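Local coordinates for DUF4442 domain-containing protein (Pseudomonas aeruginosa, PDB 1SH8) that is of unknown function but probably acts as a thioesterase of the PaaI type, built on a hotdog fold and paired with a second copy of itself, at residues R88-A93 and V137-A142; I97-R102 and L127-E132; Y79-E84 and Q145-A150. All blocks are in the same frame, centred on the assembly; numbering follows the deposited sequence.

Contact 1: R88-A93 and V137-A142; sequences RFRRPA and VAESAA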
# COMPACT_ATOMS: atom_id res chain seq x y z
N ARG A 88 9.38 2.27 3.48
CA ARG A 88 10.75 1.90 3.15
C ARG A 88 10.99 0.44 3.52
O ARG A 88 10.76 0.03 4.66
CB ARG A 88 11.73 2.80 3.90
CG ARG A 88 11.46 4.30 3.73
CD ARG A 88 12.45 5.14 4.53
NE ARG A 88 11.92 6.48 4.83
CZ ARG A 88 11.90 7.50 3.98
NH1 ARG A 88 12.39 7.37 2.76
NH2 ARG A 88 11.38 8.66 4.36
N PHE A 89 11.45 -0.35 2.56
CA PHE A 89 11.69 -1.77 2.78
C PHE A 89 13.14 -1.99 3.21
O PHE A 89 14.07 -1.62 2.49
CB PHE A 89 11.37 -2.53 1.49
CG PHE A 89 9.96 -2.29 0.99
CD1 PHE A 89 8.88 -2.94 1.57
CD2 PHE A 89 9.72 -1.38 -0.04
CE1 PHE A 89 7.57 -2.69 1.14
CE2 PHE A 89 8.41 -1.12 -0.49
CZ PHE A 89 7.34 -1.78 0.11
N ARG A 90 13.31 -2.60 4.38
CA ARG A 90 14.64 -2.84 4.93
C ARG A 90 15.19 -4.24 4.71
O ARG A 90 16.37 -4.41 4.41
CB ARG A 90 14.63 -2.54 6.43
CG ARG A 90 14.12 -1.15 6.78
CD ARG A 90 14.79 -0.06 5.95
NE ARG A 90 14.59 1.25 6.57
CZ ARG A 90 14.90 2.41 6.01
NH1 ARG A 90 15.43 2.45 4.79
NH2 ARG A 90 14.71 3.54 6.68
N ARG A 91 14.34 -5.25 4.88
CA ARG A 91 14.76 -6.64 4.68
C ARG A 91 13.57 -7.56 4.45
O ARG A 91 12.44 -7.24 4.84
CB ARG A 91 15.57 -7.12 5.89
CG ARG A 91 14.95 -6.81 7.23
CD ARG A 91 16.01 -6.81 8.32
NE ARG A 91 16.48 -8.16 8.63
CZ ARG A 91 17.64 -8.43 9.22
NH1 ARG A 91 18.46 -7.44 9.56
NH2 ARG A 91 17.98 -9.69 9.49
N PRO A 92 13.79 -8.70 3.79
CA PRO A 92 12.69 -9.64 3.53
C PRO A 92 11.91 -9.91 4.81
O PRO A 92 12.49 -10.22 5.84
CB PRO A 92 13.41 -10.88 3.01
CG PRO A 92 14.58 -10.29 2.28
CD PRO A 92 15.06 -9.23 3.25
N ALA A 93 10.59 -9.77 4.75
CA ALA A 93 9.74 -9.98 5.92
C ALA A 93 9.25 -11.43 5.97
O ALA A 93 8.38 -11.82 5.19
CB ALA A 93 8.55 -9.02 5.88
N VAL A 137 11.72 -4.86 9.53
CA VAL A 137 11.66 -5.25 8.13
C VAL A 137 11.24 -4.12 7.19
O VAL A 137 11.54 -4.16 5.99
CB VAL A 137 10.69 -6.45 7.94
CG1 VAL A 137 11.16 -7.63 8.78
CG2 VAL A 137 9.26 -6.05 8.30
N ALA A 138 10.56 -3.12 7.73
CA ALA A 138 10.11 -1.97 6.95
C ALA A 138 9.79 -0.83 7.90
O ALA A 138 9.51 -1.05 9.08
CB ALA A 138 8.87 -2.34 6.14
N GLU A 139 9.85 0.40 7.39
CA GLU A 139 9.56 1.58 8.18
C GLU A 139 8.70 2.52 7.34
O GLU A 139 8.97 2.73 6.16
CB GLU A 139 10.87 2.26 8.59
CG GLU A 139 11.71 1.39 9.51
CD GLU A 139 13.00 2.06 9.96
OE1 GLU A 139 13.94 2.16 9.15
OE2 GLU A 139 13.06 2.48 11.14
N SER A 140 7.67 3.08 7.96
CA SER A 140 6.75 3.97 7.25
C SER A 140 6.60 5.34 7.89
O SER A 140 6.86 5.53 9.08
CB SER A 140 5.36 3.33 7.15
OG SER A 140 4.79 3.17 8.44
N ALA A 141 6.16 6.30 7.09
CA ALA A 141 5.89 7.66 7.53
C ALA A 141 4.61 8.02 6.79
O ALA A 141 4.56 7.94 5.56
CB ALA A 141 7.03 8.60 7.13
N ALA A 142 3.57 8.41 7.52
CA ALA A 142 2.30 8.73 6.88
C ALA A 142 1.58 9.93 7.47
O ALA A 142 1.70 10.23 8.65
CB ALA A 142 1.38 7.52 6.96
O HOH W 1 10.17 5.54 6.82
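V137 O takes two backbone donors from the other segment: R90 N at 2.9 Å from V137 O, and R91 N in a longer bond. Both N-H groups come from the same face of the carbonyl plane, as the chain turns out of the strand at R90. The CG2 methyl of V137 rests 3.9 Å from A93 CB, while CG1 lies near P92 O and R91 CG. A138 and F89 form a non-hydrogen-bonded antiparallel pair on the face where F89 packs on A54 and L57 of helix 54-62, the central helix that a hotdog sheet wraps. A138 CA also makes a CH...O contact of 3.1 Å with R88 O. E139 pairs with R88 through two backbone bonds, R88 N to E139 O being 2.7 Å and nearly straight (170°). On the face opposite that helix, E139 OE1 receives R90 NE at 2.8 Å, on the anti lone pair, and R90 NH2, from above the carboxylate plane. In the R90 chain the bend at chi2 (-50°) turns CD toward R88, and R88 CB lies over the guanidinium centre. E139 OE2 binds Q128, whereas R88 NH1 forms a salt bridge with E84 of the second subunit.

Contact 2: I97-R102 and L127-E132; sequences IRVEAR and LQLTDE
R98 and T130 form an antiparallel hydrogen-bonded pair, R98 N to T130 O and T130 N to R98 O each 3.0 Å; the N-to-C directions of the short strands make an angle of 154°, and R98-T130 is the single bridge between them. Two CH...O contacts flank it, I97 CA to T130 O and L129 CA to R98 O. Beyond the bridge, waters stand in for direct backbone bonds: one accepts from E100 N and donates to Q128 O, and another donates to E100 O and accepts from Q128 N. On the buried side the apolar groups interlock. I97 CG2, anti to the backbone N, lies 3.8 Å from L129 CB, the two side chains crossing at about a right angle, and I97 CD1 reaches D131 CB. V99 CG2 touches both leucines, 3.7 Å from L127 CD1 and 3.8 Å from L129 CD1. L127 CD2 meets A101 CB at 3.6 Å. Here strand 97-102, which pairs with 35-40 on its other edge, joins the edge strand 120-130 of the second three-stranded group, a junction consistent with the continuous curved sheet of a hotdog fold; helices 54-62 and 64-72 pack against its inner face through L60, L57 and P64. The outer side is polar. A water lying in the R98 guanidinium plane accepts from R98 NE at 2.9 Å; it also bonds T130 OG1 and donates to D131 O. R98 NH1 forms a salt bridge with E29, and E100 OE1 bonds Y35.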
# COMPACT_ATOMS: atom_id res chain seq x y z
N ILE A 97 4.34 -10.44 10.96
CA ILE A 97 4.90 -9.11 11.12
C ILE A 97 3.95 -8.26 11.96
O ILE A 97 2.73 -8.37 11.83
CB ILE A 97 5.11 -8.45 9.73
CG1 ILE A 97 5.94 -9.39 8.84
CG2 ILE A 97 5.80 -7.11 9.88
CD1 ILE A 97 7.33 -9.72 9.38
N ARG A 98 4.51 -7.40 12.82
CA ARG A 98 3.69 -6.55 13.68
C ARG A 98 4.08 -5.09 13.60
O ARG A 98 5.15 -4.72 13.10
CB ARG A 98 3.80 -6.99 15.15
CG ARG A 98 3.35 -8.40 15.46
CD ARG A 98 3.24 -8.60 16.97
NE ARG A 98 4.53 -8.46 17.65
CZ ARG A 98 4.69 -8.47 18.98
NH1 ARG A 98 3.64 -8.62 19.77
NH2 ARG A 98 5.90 -8.34 19.51
N VAL A 99 3.19 -4.26 14.13
CA VAL A 99 3.41 -2.83 14.18
C VAL A 99 2.62 -2.28 15.36
O VAL A 99 1.57 -2.81 15.73
CB VAL A 99 2.91 -2.12 12.89
CG1 VAL A 99 1.40 -2.23 12.77
CG2 VAL A 99 3.33 -0.65 12.90
N GLU A 100 3.14 -1.23 15.99
CA GLU A 100 2.42 -0.58 17.06
C GLU A 100 2.51 0.92 16.80
O GLU A 100 3.44 1.40 16.15
CB GLU A 100 2.96 -0.97 18.45
CG GLU A 100 4.42 -0.71 18.75
CD GLU A 100 4.87 -1.45 20.02
OE1 GLU A 100 4.22 -1.31 21.07
OE2 GLU A 100 5.89 -2.18 19.96
N ALA A 101 1.50 1.65 17.25
CA ALA A 101 1.45 3.09 17.03
C ALA A 101 0.73 3.74 18.19
O ALA A 101 -0.13 3.12 18.81
CB ALA A 101 0.72 3.38 15.72
N ARG A 102 1.07 4.99 18.47
CA ARG A 102 0.42 5.68 19.57
C ARG A 102 0.18 7.17 19.31
O ARG A 102 0.78 7.76 18.41
CB ARG A 102 1.25 5.50 20.85
CG ARG A 102 2.67 6.05 20.78
CD ARG A 102 3.47 5.69 22.04
NE ARG A 102 3.80 4.26 22.11
CZ ARG A 102 4.31 3.65 23.18
NH1 ARG A 102 4.56 4.35 24.29
NH2 ARG A 102 4.59 2.35 23.14
N LEU A 127 6.24 4.72 11.82
CA LEU A 127 6.27 3.39 12.41
C LEU A 127 7.31 2.42 11.89
O LEU A 127 7.86 2.59 10.80
CB LEU A 127 4.90 2.74 12.22
CG LEU A 127 3.67 3.65 12.39
CD1 LEU A 127 2.41 2.86 12.08
CD2 LEU A 127 3.63 4.20 13.81
N GLN A 128 7.55 1.38 12.68
CA GLN A 128 8.47 0.31 12.32
C GLN A 128 7.69 -1.00 12.35
O GLN A 128 6.91 -1.25 13.26
CB GLN A 128 9.61 0.19 13.33
CG GLN A 128 10.49 1.40 13.46
CD GLN A 128 11.72 1.11 14.30
OE1 GLN A 128 11.62 0.56 15.39
NE2 GLN A 128 12.89 1.48 13.79
N LEU A 129 7.89 -1.82 11.32
CA LEU A 129 7.25 -3.12 11.25
C LEU A 129 8.34 -4.10 11.63
O LEU A 129 9.46 -4.02 11.11
CB LEU A 129 6.74 -3.40 9.83
CG LEU A 129 5.36 -2.82 9.47
CD1 LEU A 129 5.31 -1.32 9.75
CD2 LEU A 129 5.09 -3.12 7.99
N THR A 130 8.04 -5.03 12.52
CA THR A 130 9.04 -5.98 12.98
C THR A 130 8.63 -7.43 12.83
O THR A 130 7.44 -7.75 12.85
CB THR A 130 9.38 -5.72 14.47
OG1 THR A 130 8.20 -5.90 15.27
CG2 THR A 130 9.90 -4.30 14.66
N ASP A 131 9.61 -8.32 12.68
CA ASP A 131 9.30 -9.74 12.58
C ASP A 131 9.36 -10.37 13.98
O ASP A 131 9.58 -9.67 14.97
CB ASP A 131 10.23 -10.45 11.60
CG ASP A 131 11.68 -10.45 12.03
OD1 ASP A 131 11.97 -10.26 13.24
OD2 ASP A 131 12.55 -10.65 11.15
N GLU A 132 9.17 -11.68 14.05
CA GLU A 132 9.16 -12.40 15.32
C GLU A 132 10.43 -12.29 16.17
O GLU A 132 10.40 -12.57 17.37
CB GLU A 132 8.81 -13.87 15.07
CG GLU A 132 7.35 -14.05 14.66
CD GLU A 132 7.04 -15.45 14.15
OE1 GLU A 132 7.49 -16.43 14.80
OE2 GLU A 132 6.34 -15.57 13.12
O HOH W 2 7.05 -8.33 16.15
O HOH W 3 6.18 -1.15 15.82
O HOH W 4 6.28 1.84 15.49
O HOH W 5 6.19 -3.98 17.15

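Contact 3: Y79-E84 and Q145-A150; sequences YPIVKE and QLRSHA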
# COMPACT_ATOMS: atom_id res chain seq x y z
N TYR A 79 -14.17 10.95 10.55
CA TYR A 79 -13.70 9.82 9.77
C TYR A 79 -12.27 10.16 9.39
O TYR A 79 -11.93 11.34 9.25
CB TYR A 79 -14.57 9.57 8.54
CG TYR A 79 -14.51 10.65 7.48
CD1 TYR A 79 -13.60 10.57 6.43
CD2 TYR A 79 -15.38 11.73 7.52
CE1 TYR A 79 -13.57 11.55 5.43
CE2 TYR A 79 -15.36 12.71 6.54
CZ TYR A 79 -14.46 12.61 5.50
OH TYR A 79 -14.46 13.58 4.52
N PRO A 80 -11.41 9.15 9.26
CA PRO A 80 -10.02 9.41 8.88
C PRO A 80 -9.76 9.12 7.41
O PRO A 80 -10.48 8.34 6.78
CB PRO A 80 -9.26 8.44 9.78
CG PRO A 80 -10.15 7.21 9.73
CD PRO A 80 -11.57 7.79 9.81
N ILE A 81 -8.75 9.76 6.86
CA ILE A 81 -8.33 9.50 5.49
C ILE A 81 -6.82 9.61 5.49
O ILE A 81 -6.24 10.39 6.25
CB ILE A 81 -8.88 10.51 4.45
CG1 ILE A 81 -8.50 11.94 4.85
CG2 ILE A 81 -10.38 10.35 4.31
CD1 ILE A 81 -8.83 12.96 3.78
N VAL A 82 -6.17 8.81 4.66
CA VAL A 82 -4.72 8.89 4.57
C VAL A 82 -4.43 9.82 3.39
O VAL A 82 -5.03 9.68 2.32
CB VAL A 82 -4.09 7.48 4.38
CG1 VAL A 82 -4.68 6.78 3.16
CG2 VAL A 82 -2.57 7.61 4.26
N LYS A 83 -3.54 10.79 3.59
CA LYS A 83 -3.20 11.75 2.54
C LYS A 83 -1.98 11.33 1.72
O LYS A 83 -1.98 11.42 0.50
CB LYS A 83 -2.93 13.13 3.15
CG LYS A 83 -4.10 13.72 3.92
CD LYS A 83 -5.38 13.73 3.10
CE LYS A 83 -5.24 14.55 1.83
NZ LYS A 83 -6.50 14.54 1.02
N GLU A 84 -0.93 10.90 2.41
CA GLU A 84 0.28 10.43 1.75
C GLU A 84 1.06 9.53 2.68
O GLU A 84 0.93 9.62 3.90
CB GLU A 84 1.14 11.59 1.24
CG GLU A 84 1.19 12.82 2.09
CD GLU A 84 1.85 13.99 1.37
OE1 GLU A 84 1.30 14.47 0.34
OE2 GLU A 84 2.93 14.43 1.81
N GLN A 145 -5.64 12.62 7.98
CA GLN A 145 -6.47 13.76 8.27
C GLN A 145 -7.70 13.23 9.00
O GLN A 145 -8.27 12.22 8.60
CB GLN A 145 -6.89 14.44 6.97
CG GLN A 145 -6.92 15.95 7.03
CD GLN A 145 -7.29 16.55 5.69
OE1 GLN A 145 -8.41 16.40 5.23
NE2 GLN A 145 -6.33 17.22 5.06
N LEU A 146 -8.06 13.88 10.10
CA LEU A 146 -9.27 13.53 10.86
C LEU A 146 -10.27 14.56 10.33
O LEU A 146 -10.03 15.76 10.45
CB LEU A 146 -9.05 13.72 12.36
CG LEU A 146 -10.24 13.37 13.27
CD1 LEU A 146 -10.54 11.87 13.17
CD2 LEU A 146 -9.93 13.76 14.70
N ARG A 147 -11.36 14.10 9.74
CA ARG A 147 -12.34 15.03 9.17
C ARG A 147 -13.73 14.84 9.73
O ARG A 147 -14.14 13.73 10.06
CB ARG A 147 -12.40 14.85 7.65
CG ARG A 147 -11.06 15.04 6.94
CD ARG A 147 -11.20 14.78 5.45
NE ARG A 147 -12.16 15.68 4.82
CZ ARG A 147 -11.92 16.96 4.53
NH1 ARG A 147 -10.75 17.51 4.80
NH2 ARG A 147 -12.87 17.69 3.95
N SER A 148 -14.47 15.94 9.83
CA SER A 148 -15.84 15.85 10.30
C SER A 148 -16.70 15.65 9.06
O SER A 148 -16.33 16.05 7.95
CB SER A 148 -16.25 17.12 11.04
OG SER A 148 -16.18 18.25 10.19
N HIS A 149 -17.85 15.00 9.23
CA HIS A 149 -18.74 14.79 8.11
C HIS A 149 -19.41 16.12 7.77
O HIS A 149 -19.83 16.86 8.67
CB HIS A 149 -19.80 13.75 8.47
CG HIS A 149 -19.26 12.35 8.55
ND1 HIS A 149 -18.98 11.59 7.44
CD2 HIS A 149 -18.95 11.58 9.62
CE1 HIS A 149 -18.52 10.41 7.82
NE2 HIS A 149 -18.49 10.38 9.14
N ALA A 150 -19.50 16.44 6.49
CA ALA A 150 -20.13 17.68 6.07
C ALA A 150 -21.64 17.47 6.08
O ALA A 150 -22.12 16.34 5.98
CB ALA A 150 -19.66 18.08 4.68
O HOH W 6 -15.97 16.02 4.98
O HOH W 7 -8.65 15.85 2.28
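Y79 and R147 carry the compact end of this contact, lying side by side and pointing the same way. R147 CB packs over one face of the tyrosine ring, 4.0 Å from its centroid and 23° off the normal, a CH-pi contact. The R147 chain bends at chi3 (60°), which places NE near the ring's hydroxyl: R147 NE donates to Y79 OH at 3.1 Å, with the oxygen in the guanidinium plane. R147 NH1 turns to Q145 OE1, two residues earlier on the same strand, a bond of 2.6 Å, so two acceptors help fix the guanidinium rotation. I81 CD1 closes against R147 CD at 3.4 Å, and I81 CG1 touches Q145 CB. I49 of the second subunit packs on Y79 and I81. Underneath runs a regular antiparallel ladder, with hydrogen-bonded pairs Y79-R147 and I81-Q145 around the non-hydrogen-bonded pair P80-L146. P80 and L146 lie on the other face, toward F69 of helix 64-72, consistent with the sheet-over-helix packing of a hotdog fold. At K83 and E84, both opposite L143, the strand makes a classic beta bulge.

The looser, solvent side relies on waters. At the exposed end H149 makes a close but oblique contact: Y79 CD2 stands 3.4 Å above the imidazole plane, toward its rim, with the ring planes 36° apart. A water bonds Y79 OH and donates to S148 O. At the other end of the ladder, K83 merely approaches Q145, K83 CD to Q145 NE2 being 4.1 Å, and another water accepts from K83 NZ at 2.8 Å while donating to Q145 OE1.

How the contacts relate
Of the strands in these contacts, 78-89 comes first and supplies one side of two contacts: residues 79-84 belong to contact 3 and 88-93 to contact 1. Strand 97-102 follows, and contact 2 closes the innermost loop when 127-132 returns to it after helix 105-118. Strand 136-148 then runs back along 78-89, closing contact 1 around contact 2 and, at its far end, contact 3 around both; the loops nest and none cross. Contacts 1 and 3, centres about 24 Å apart, join the same two strands and both touch the second subunit. Contact 2 ties the sheet of 27-32, 35-40 and 97-102 to strand 120-130, whose neighbour is 136-148.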